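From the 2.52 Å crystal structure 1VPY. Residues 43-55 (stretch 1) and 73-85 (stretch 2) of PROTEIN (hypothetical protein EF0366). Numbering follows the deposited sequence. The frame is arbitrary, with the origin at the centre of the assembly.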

ATOM      1  N   PRO A  43     -14.335  -2.261   4.163  1.00 41.07           N
ATOM      2  CA  PRO A  43     -13.754  -3.602   4.086  1.00 40.52           C
ATOM      3  C   PRO A  43     -12.220  -3.625   4.074  1.00 39.99           C
ATOM      4  O   PRO A  43     -11.618  -4.700   4.048  1.00 40.09           O
ATOM      5  CB  PRO A  43     -14.275  -4.105   2.746  1.00 40.66           C
ATOM      6  CG  PRO A  43     -14.336  -2.861   1.889  1.00 40.85           C
ATOM      7  CD  PRO A  43     -14.549  -1.687   2.819  1.00 41.04           C
ATOM      8  N   LEU A  44     -11.596  -2.457   4.091  1.00 39.01           N
ATOM      9  CA  LEU A  44     -10.159  -2.388   3.973  1.00 38.55           C
ATOM     10  C   LEU A  44      -9.626  -1.198   4.740  1.00 38.62           C
ATOM     11  O   LEU A  44     -10.236  -0.131   4.745  1.00 38.41           O
ATOM     12  CB  LEU A  44      -9.774  -2.285   2.496  1.00 38.52           C
ATOM     13  CG  LEU A  44      -8.312  -2.235   2.057  1.00 38.13           C
ATOM     14  CD1 LEU A  44      -7.591  -3.549   2.354  1.00 37.68           C
ATOM     15  CD2 LEU A  44      -8.261  -1.911   0.581  1.00 38.02           C
ATOM     16  N   VAL A  45      -8.497  -1.396   5.406  1.00 38.82           N
ATOM     17  CA  VAL A  45      -7.800  -0.309   6.062  1.00 39.49           C
ATOM     18  C   VAL A  45      -6.306  -0.433   5.798  1.00 40.15           C
ATOM     19  O   VAL A  45      -5.791  -1.534   5.626  1.00 40.01           O
ATOM     20  CB  VAL A  45      -8.081  -0.281   7.580  1.00 39.22           C
ATOM     21  CG1 VAL A  45      -7.224  -1.291   8.315  1.00 39.32           C
ATOM     22  CG2 VAL A  45      -7.863   1.119   8.147  1.00 39.34           C
ATOM     23  N   GLU A  46      -5.620   0.700   5.735  1.00 41.23           N
ATOM     24  CA  GLU A  46      -4.172   0.687   5.791  1.00 42.46           C
ATOM     25  C   GLU A  46      -3.744   1.200   7.145  1.00 43.55           C
ATOM     26  O   GLU A  46      -4.154   2.279   7.567  1.00 43.56           O
ATOM     27  CB  GLU A  46      -3.544   1.537   4.701  1.00 42.24           C
ATOM     28  CG  GLU A  46      -2.020   1.528   4.760  1.00 42.21           C
ATOM     29  CD  GLU A  46      -1.394   2.462   3.759  1.00 41.64           C
ATOM     30  OE1 GLU A  46      -1.795   2.436   2.582  1.00 41.99           O
ATOM     31  OE2 GLU A  46      -0.498   3.230   4.145  1.00 42.00           O
HETATM   32  N   MSE A  47      -2.925   0.413   7.829  1.00 44.80           N
HETATM   33  CA  MSE A  47      -2.400   0.818   9.112  1.00 46.62           C
HETATM   34  C   MSE A  47      -0.921   1.108   8.994  1.00 45.57           C
HETATM   35  O   MSE A  47      -0.141   0.255   8.561  1.00 45.36           O
HETATM   36  CB  MSE A  47      -2.676  -0.248  10.153  1.00 46.12           C
HETATM   37  CG  MSE A  47      -4.156  -0.426  10.402  1.00 48.03           C
HETATM   38 SE   MSE A  47      -4.510  -1.534  11.955  1.00 53.10          SE
HETATM   39  CE  MSE A  47      -3.847  -0.325  13.424  1.00 51.89           C
ATOM     40  N   ASP A  48      -0.560   2.333   9.369  1.00 45.20           N
ATOM     41  CA  ASP A  48       0.807   2.817   9.279  1.00 44.83           C
ATOM     42  C   ASP A  48       1.551   2.710  10.603  1.00 44.38           C
ATOM     43  O   ASP A  48       2.753   2.914  10.662  1.00 44.03           O
ATOM     44  CB  ASP A  48       0.798   4.260   8.792  1.00 44.98           C
ATOM     45  CG  ASP A  48       0.394   4.379   7.334  1.00 46.19           C
ATOM     46  OD1 ASP A  48       0.204   3.343   6.660  1.00 47.00           O
ATOM     47  OD2 ASP A  48       0.267   5.521   6.854  1.00 48.71           O
ATOM     48  N   THR A  49       0.814   2.366  11.653  1.00 44.15           N
ATOM     49  CA  THR A  49       1.323   2.300  13.021  1.00 43.88           C
ATOM     50  C   THR A  49       2.658   1.553  13.191  1.00 43.64           C
ATOM     51  O   THR A  49       3.520   1.998  13.944  1.00 43.46           O
ATOM     52  CB  THR A  49       0.226   1.738  13.971  1.00 43.84           C
ATOM     53  OG1 THR A  49       0.771   1.491  15.268  1.00 43.89           O
ATOM     54  CG2 THR A  49      -0.354   0.456  13.425  1.00 44.25           C
ATOM     55  N   ALA A  50       2.828   0.439  12.477  1.00 43.57           N
ATOM     56  CA  ALA A  50       4.025  -0.403  12.605  1.00 43.55           C
ATOM     57  C   ALA A  50       5.233   0.135  11.836  1.00 43.69           C
ATOM     58  O   ALA A  50       6.354  -0.348  12.002  1.00 43.70           O
ATOM     59  CB  ALA A  50       3.722  -1.841  12.194  1.00 43.29           C
ATOM     60  N   TYR A  51       4.997   1.130  10.994  1.00 43.75           N
ATOM     61  CA  TYR A  51       6.067   1.818  10.296  1.00 43.98           C
ATOM     62  C   TYR A  51       6.960   2.543  11.296  1.00 44.05           C
ATOM     63  O   TYR A  51       8.166   2.690  11.070  1.00 44.05           O
ATOM     64  CB  TYR A  51       5.471   2.812   9.294  1.00 44.21           C
ATOM     65  CG  TYR A  51       6.466   3.637   8.511  1.00 44.72           C
ATOM     66  CD1 TYR A  51       7.066   3.131   7.356  1.00 45.36           C
ATOM     67  CD2 TYR A  51       6.787   4.935   8.908  1.00 45.05           C
ATOM     68  CE1 TYR A  51       7.969   3.894   6.624  1.00 45.16           C
ATOM     69  CE2 TYR A  51       7.691   5.703   8.187  1.00 45.35           C
ATOM     70  CZ  TYR A  51       8.275   5.177   7.047  1.00 45.07           C
ATOM     71  OH  TYR A  51       9.166   5.935   6.332  1.00 44.95           O
ATOM     72  N   TYR A  52       6.368   2.985  12.404  1.00 43.96           N
ATOM     73  CA  TYR A  52       7.087   3.799  13.391  1.00 43.85           C
ATOM     74  C   TYR A  52       7.725   2.970  14.474  1.00 43.43           C
ATOM     75  O   TYR A  52       8.699   3.398  15.093  1.00 43.49           O
ATOM     76  CB  TYR A  52       6.155   4.841  14.007  1.00 44.12           C
ATOM     77  CG  TYR A  52       5.618   5.766  12.963  1.00 44.42           C
ATOM     78  CD1 TYR A  52       6.364   6.865  12.527  1.00 44.32           C
ATOM     79  CD2 TYR A  52       4.383   5.521  12.370  1.00 44.44           C
ATOM     80  CE1 TYR A  52       5.879   7.708  11.544  1.00 44.63           C
ATOM     81  CE2 TYR A  52       3.887   6.355  11.385  1.00 44.77           C
ATOM     82  CZ  TYR A  52       4.637   7.444  10.978  1.00 44.73           C
ATOM     83  OH  TYR A  52       4.132   8.264  10.003  1.00 44.97           O
ATOM     84  N   GLY A  53       7.162   1.787  14.695  1.00 42.87           N
ATOM     85  CA  GLY A  53       7.635   0.866  15.716  1.00 42.15           C
ATOM     86  C   GLY A  53       6.839  -0.416  15.626  1.00 41.74           C
ATOM     87  O   GLY A  53       5.614  -0.390  15.510  1.00 41.43           O
ATOM     88  N   ILE A  54       7.547  -1.540  15.669  1.00 41.44           N
ATOM     89  CA  ILE A  54       6.924  -2.849  15.570  1.00 41.00           C
ATOM     90  C   ILE A  54       6.135  -3.134  16.847  1.00 40.84           C
ATOM     91  O   ILE A  54       6.709  -3.190  17.928  1.00 40.94           O
ATOM     92  CB  ILE A  54       7.974  -3.943  15.297  1.00 40.88           C
ATOM     93  CG1 ILE A  54       8.687  -3.657  13.968  1.00 40.62           C
ATOM     94  CG2 ILE A  54       7.322  -5.323  15.291  1.00 41.06           C
ATOM     95  CD1 ILE A  54       9.879  -4.554  13.683  1.00 40.43           C
ATOM     96  N   PRO A  55       4.807  -3.301  16.726  1.00 40.74           N
ATOM     97  CA  PRO A  55       3.949  -3.493  17.893  1.00 40.74           C
ATOM     98  C   PRO A  55       4.124  -4.892  18.485  1.00 40.76           C
ATOM     99  O   PRO A  55       4.618  -5.779  17.790  1.00 40.94           O
ATOM    100  CB  PRO A  55       2.545  -3.347  17.307  1.00 40.62           C
ATOM    101  CG  PRO A  55       2.683  -3.820  15.915  1.00 40.52           C
ATOM    102  CD  PRO A  55       4.037  -3.350  15.470  1.00 40.65           C
ATOM    103  N   PHE A  73      -6.470  -6.012   5.812  1.00 37.16           N
ATOM    104  CA  PHE A  73      -5.496  -5.055   6.306  1.00 37.12           C
ATOM    105  C   PHE A  73      -4.379  -4.906   5.301  1.00 37.48           C
ATOM    106  O   PHE A  73      -3.841  -5.900   4.814  1.00 37.65           O
ATOM    107  CB  PHE A  73      -4.855  -5.560   7.599  1.00 36.70           C
ATOM    108  CG  PHE A  73      -5.773  -5.595   8.781  1.00 36.37           C
ATOM    109  CD1 PHE A  73      -6.589  -6.698   9.013  1.00 36.32           C
ATOM    110  CD2 PHE A  73      -5.788  -4.546   9.694  1.00 35.17           C
ATOM    111  CE1 PHE A  73      -7.421  -6.745  10.122  1.00 35.85           C
ATOM    112  CE2 PHE A  73      -6.608  -4.584  10.806  1.00 34.31           C
ATOM    113  CZ  PHE A  73      -7.433  -5.684  11.021  1.00 35.73           C
ATOM    114  N   VAL A  74      -4.026  -3.665   4.995  1.00 38.01           N
ATOM    115  CA  VAL A  74      -2.768  -3.385   4.332  1.00 38.47           C
ATOM    116  C   VAL A  74      -1.844  -2.908   5.437  1.00 39.26           C
ATOM    117  O   VAL A  74      -2.051  -1.841   6.024  1.00 39.38           O
ATOM    118  CB  VAL A  74      -2.887  -2.315   3.236  1.00 38.44           C
ATOM    119  CG1 VAL A  74      -1.502  -1.944   2.704  1.00 38.24           C
ATOM    120  CG2 VAL A  74      -3.784  -2.808   2.101  1.00 38.74           C
HETATM  121  N   MSE A  75      -0.839  -3.720   5.731  1.00 39.72           N
HETATM  122  CA  MSE A  75       0.066  -3.447   6.814  1.00 40.26           C
HETATM  123  C   MSE A  75       1.350  -2.826   6.281  1.00 39.57           C
HETATM  124  O   MSE A  75       2.100  -3.469   5.558  1.00 39.40           O
HETATM  125  CB  MSE A  75       0.359  -4.749   7.559  1.00 41.16           C
HETATM  126  CG  MSE A  75       0.980  -4.554   8.923  1.00 44.88           C
HETATM  127 SE   MSE A  75      -0.174  -3.500  10.129  1.00 55.24          SE
HETATM  128  CE  MSE A  75      -1.956  -4.488   9.842  1.00 52.05           C
ATOM    129  N   LYS A  76       1.597  -1.568   6.627  1.00 39.13           N
ATOM    130  CA  LYS A  76       2.833  -0.921   6.220  1.00 38.83           C
ATOM    131  C   LYS A  76       3.990  -1.451   7.069  1.00 38.75           C
ATOM    132  O   LYS A  76       3.926  -1.417   8.295  1.00 39.33           O
ATOM    133  CB  LYS A  76       2.713   0.595   6.338  1.00 38.80           C
ATOM    134  CG  LYS A  76       3.802   1.346   5.580  1.00 38.23           C
ATOM    135  CD  LYS A  76       3.505   2.826   5.477  1.00 36.17           C
ATOM    136  CE  LYS A  76       4.594   3.498   4.661  1.00 35.57           C
ATOM    137  NZ  LYS A  76       4.592   4.963   4.814  1.00 34.86           N
ATOM    138  N   VAL A  77       5.032  -1.956   6.415  1.00 38.34           N
ATOM    139  CA  VAL A  77       6.198  -2.527   7.109  1.00 38.06           C
ATOM    140  C   VAL A  77       7.022  -1.484   7.875  1.00 37.90           C
ATOM    141  O   VAL A  77       6.966  -0.283   7.575  1.00 38.00           O
ATOM    142  CB  VAL A  77       7.135  -3.311   6.138  1.00 38.01           C
ATOM    143  CG1 VAL A  77       6.360  -4.381   5.390  1.00 37.58           C
ATOM    144  CG2 VAL A  77       7.824  -2.371   5.168  1.00 37.87           C
ATOM    145  N   TYR A  78       7.778  -1.959   8.861  1.00 37.62           N
ATOM    146  CA  TYR A  78       8.655  -1.112   9.666  1.00 37.74           C
ATOM    147  C   TYR A  78       9.591  -0.260   8.792  1.00 37.79           C
ATOM    148  O   TYR A  78      10.169  -0.756   7.824  1.00 37.61           O
ATOM    149  CB  TYR A  78       9.454  -1.973  10.663  1.00 37.51           C
ATOM    150  CG  TYR A  78      10.380  -1.188  11.573  1.00 37.64           C
ATOM    151  CD1 TYR A  78       9.875  -0.262  12.488  1.00 37.74           C
ATOM    152  CD2 TYR A  78      11.765  -1.370  11.519  1.00 37.38           C
ATOM    153  CE1 TYR A  78      10.725   0.469  13.323  1.00 37.69           C
ATOM    154  CE2 TYR A  78      12.620  -0.649  12.347  1.00 37.07           C
ATOM    155  CZ  TYR A  78      12.094   0.269  13.247  1.00 37.50           C
ATOM    156  OH  TYR A  78      12.934   0.986  14.073  1.00 37.56           O
ATOM    157  N   SER A  79       9.726   1.018   9.144  1.00 37.99           N
ATOM    158  CA  SER A  79      10.528   1.974   8.368  1.00 38.32           C
ATOM    159  C   SER A  79      11.915   1.453   7.987  1.00 38.54           C
ATOM    160  O   SER A  79      12.407   1.728   6.891  1.00 38.59           O
ATOM    161  CB  SER A  79      10.636   3.324   9.089  1.00 38.19           C
ATOM    162  OG  SER A  79      11.129   3.177  10.410  1.00 38.43           O
ATOM    163  N   GLY A  80      12.530   0.701   8.897  1.00 38.77           N
ATOM    164  CA  GLY A  80      13.824   0.074   8.652  1.00 39.15           C
ATOM    165  C   GLY A  80      13.844  -0.890   7.478  1.00 39.50           C
ATOM    166  O   GLY A  80      14.863  -1.019   6.794  1.00 39.74           O
ATOM    167  N   ILE A  81      12.719  -1.564   7.242  1.00 39.74           N
ATOM    168  CA  ILE A  81      12.600  -2.541   6.157  1.00 39.85           C
ATOM    169  C   ILE A  81      12.588  -1.863   4.784  1.00 40.16           C
ATOM    170  O   ILE A  81      13.063  -2.432   3.805  1.00 40.20           O
ATOM    171  CB  ILE A  81      11.369  -3.475   6.359  1.00 39.87           C
ATOM    172  CG1 ILE A  81      11.609  -4.410   7.550  1.00 39.75           C
ATOM    173  CG2 ILE A  81      11.081  -4.300   5.109  1.00 39.53           C
ATOM    174  CD1 ILE A  81      10.350  -5.055   8.130  1.00 39.63           C
ATOM    175  N   SER A  82      12.067  -0.642   4.719  1.00 40.62           N
ATOM    176  CA  SER A  82      12.045   0.106   3.462  1.00 41.19           C
ATOM    177  C   SER A  82      13.141   1.178   3.396  1.00 41.73           C
ATOM    178  O   SER A  82      12.976   2.217   2.747  1.00 41.64           O
ATOM    179  CB  SER A  82      10.663   0.712   3.222  1.00 40.86           C
ATOM    180  OG  SER A  82      10.211   1.388   4.374  1.00 41.05           O
ATOM    181  N   CYS A  83      14.256   0.903   4.071  1.00 42.49           N
ATOM    182  CA  CYS A  83      15.454   1.746   4.035  1.00 43.50           C
ATOM    183  C   CYS A  83      15.252   3.179   4.553  1.00 43.70           C
ATOM    184  O   CYS A  83      15.898   4.116   4.078  1.00 43.87           O
ATOM    185  CB  CYS A  83      16.069   1.750   2.626  1.00 43.53           C
ATOM    186  SG  CYS A  83      16.960   0.235   2.201  1.00 45.35           S
ATOM    187  N   GLN A  84      14.369   3.341   5.532  1.00 44.16           N
ATOM    188  CA  GLN A  84      14.059   4.665   6.072  1.00 44.63           C
ATOM    189  C   GLN A  84      14.321   4.769   7.569  1.00 45.01           C
ATOM    190  O   GLN A  84      14.790   5.804   8.054  1.00 45.28           O
ATOM    191  CB  GLN A  84      12.613   5.041   5.769  1.00 44.58           C
ATOM    192  CG  GLN A  84      12.389   5.446   4.332  1.00 44.83           C
ATOM    193  CD  GLN A  84      10.974   5.171   3.852  1.00 45.47           C
ATOM    194  OE1 GLN A  84      10.484   4.040   3.924  1.00 44.40           O
ATOM    195  NE2 GLN A  84      10.315   6.204   3.338  1.00 46.29           N
ATOM    196  N   GLY A  85      14.023   3.698   8.297  1.00 45.22           N
ATOM    197  CA  GLY A  85      14.200   3.683   9.742  1.00 45.62           C
ATOM    198  C   GLY A  85      15.628   3.892  10.215  1.00 45.95           C
ATOM    199  O   GLY A  85      16.594   3.652   9.479  1.00 46.12           O
TER
HETATM  200  O   HOH W   1       1.875  -0.917   9.979  1.00 27.96           O

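The contact begins as a two-strand parallel sheet and ends as a pocket around one tyrosine. Strands 44-47 and 73-76 run at 10° to each other with a closest axial approach of 4.8 Å. Their register rests on three hydrogen bonds: Val74 N to Val45 O (2.8 Å, nearly linear at 179°), Met47 N to Val74 O (3.0 Å) and Lys76 N to Met47 O (3.2 Å). Val74 thus both donates and accepts, pairing with the residues that flank Glu46, as a parallel bridge requires.

The sheet's two faces fill differently. On the face carrying Val45, Met47, Phe73 and Met75, the side chains interdigitate. Val45 CG1 lies 3.8 Å from Phe73 CD2, while the selenium of Met47, a selenomethionine, reaches the edge of the same ring: SE is 3.9 Å from Phe73 CE2, and 81° off the ring normal as seen from the centroid. Met75, also selenomethionine, folds its end back toward the neighbouring strand, so that its SE comes 4.1 Å from Met47 CB. On the other face, Glu46 CG packs against Val74 CG1 at 4.1 Å, and Leu44 CD1 fills in beside Val74 CG2 at 3.9 Å.

Past the strands the backbones no longer pair directly in the same way, and water 1 occupies the gap. It donates to Met47 O and to Lys76 O, each 2.7 Å from the water oxygen, and accepts from Ala50 N at 3.0 Å, so three backbone groups are satisfied at one site.

The most pronounced bump is Tyr51, of which 150 Å² is covered by the other stretch. Its ring is held between two side chains: Ser79 CB lies over one face, 3.7 Å from the centroid and 14° off the normal, and Lys76 NZ lies over the opposite face at 4.1 Å and 17°, a cation-pi geometry. The extended Lys76 chain lies along the ring, with CE 3.7 Å from Tyr51 CD1; on the way its CD passes 3.5 Å from Asp48 OD1. Val77 O closes part of the ring's edge, 3.4 Å from Tyr51 CD1. The backbone anchors this arrangement, because Ser79 N donates to Tyr51 O at 3.0 Å.

Tyr78 makes the reciprocal fit. Its CB meets Ile54 CG1 at 3.8 Å, and its ring atom CE1 sits 3.9 Å from Gly53 CA. Near the ring plane lie Ala50 O and Tyr52 O, the latter 4.0 Å from Tyr78 CE1. Backbone as well as side chain therefore lines this second hollow.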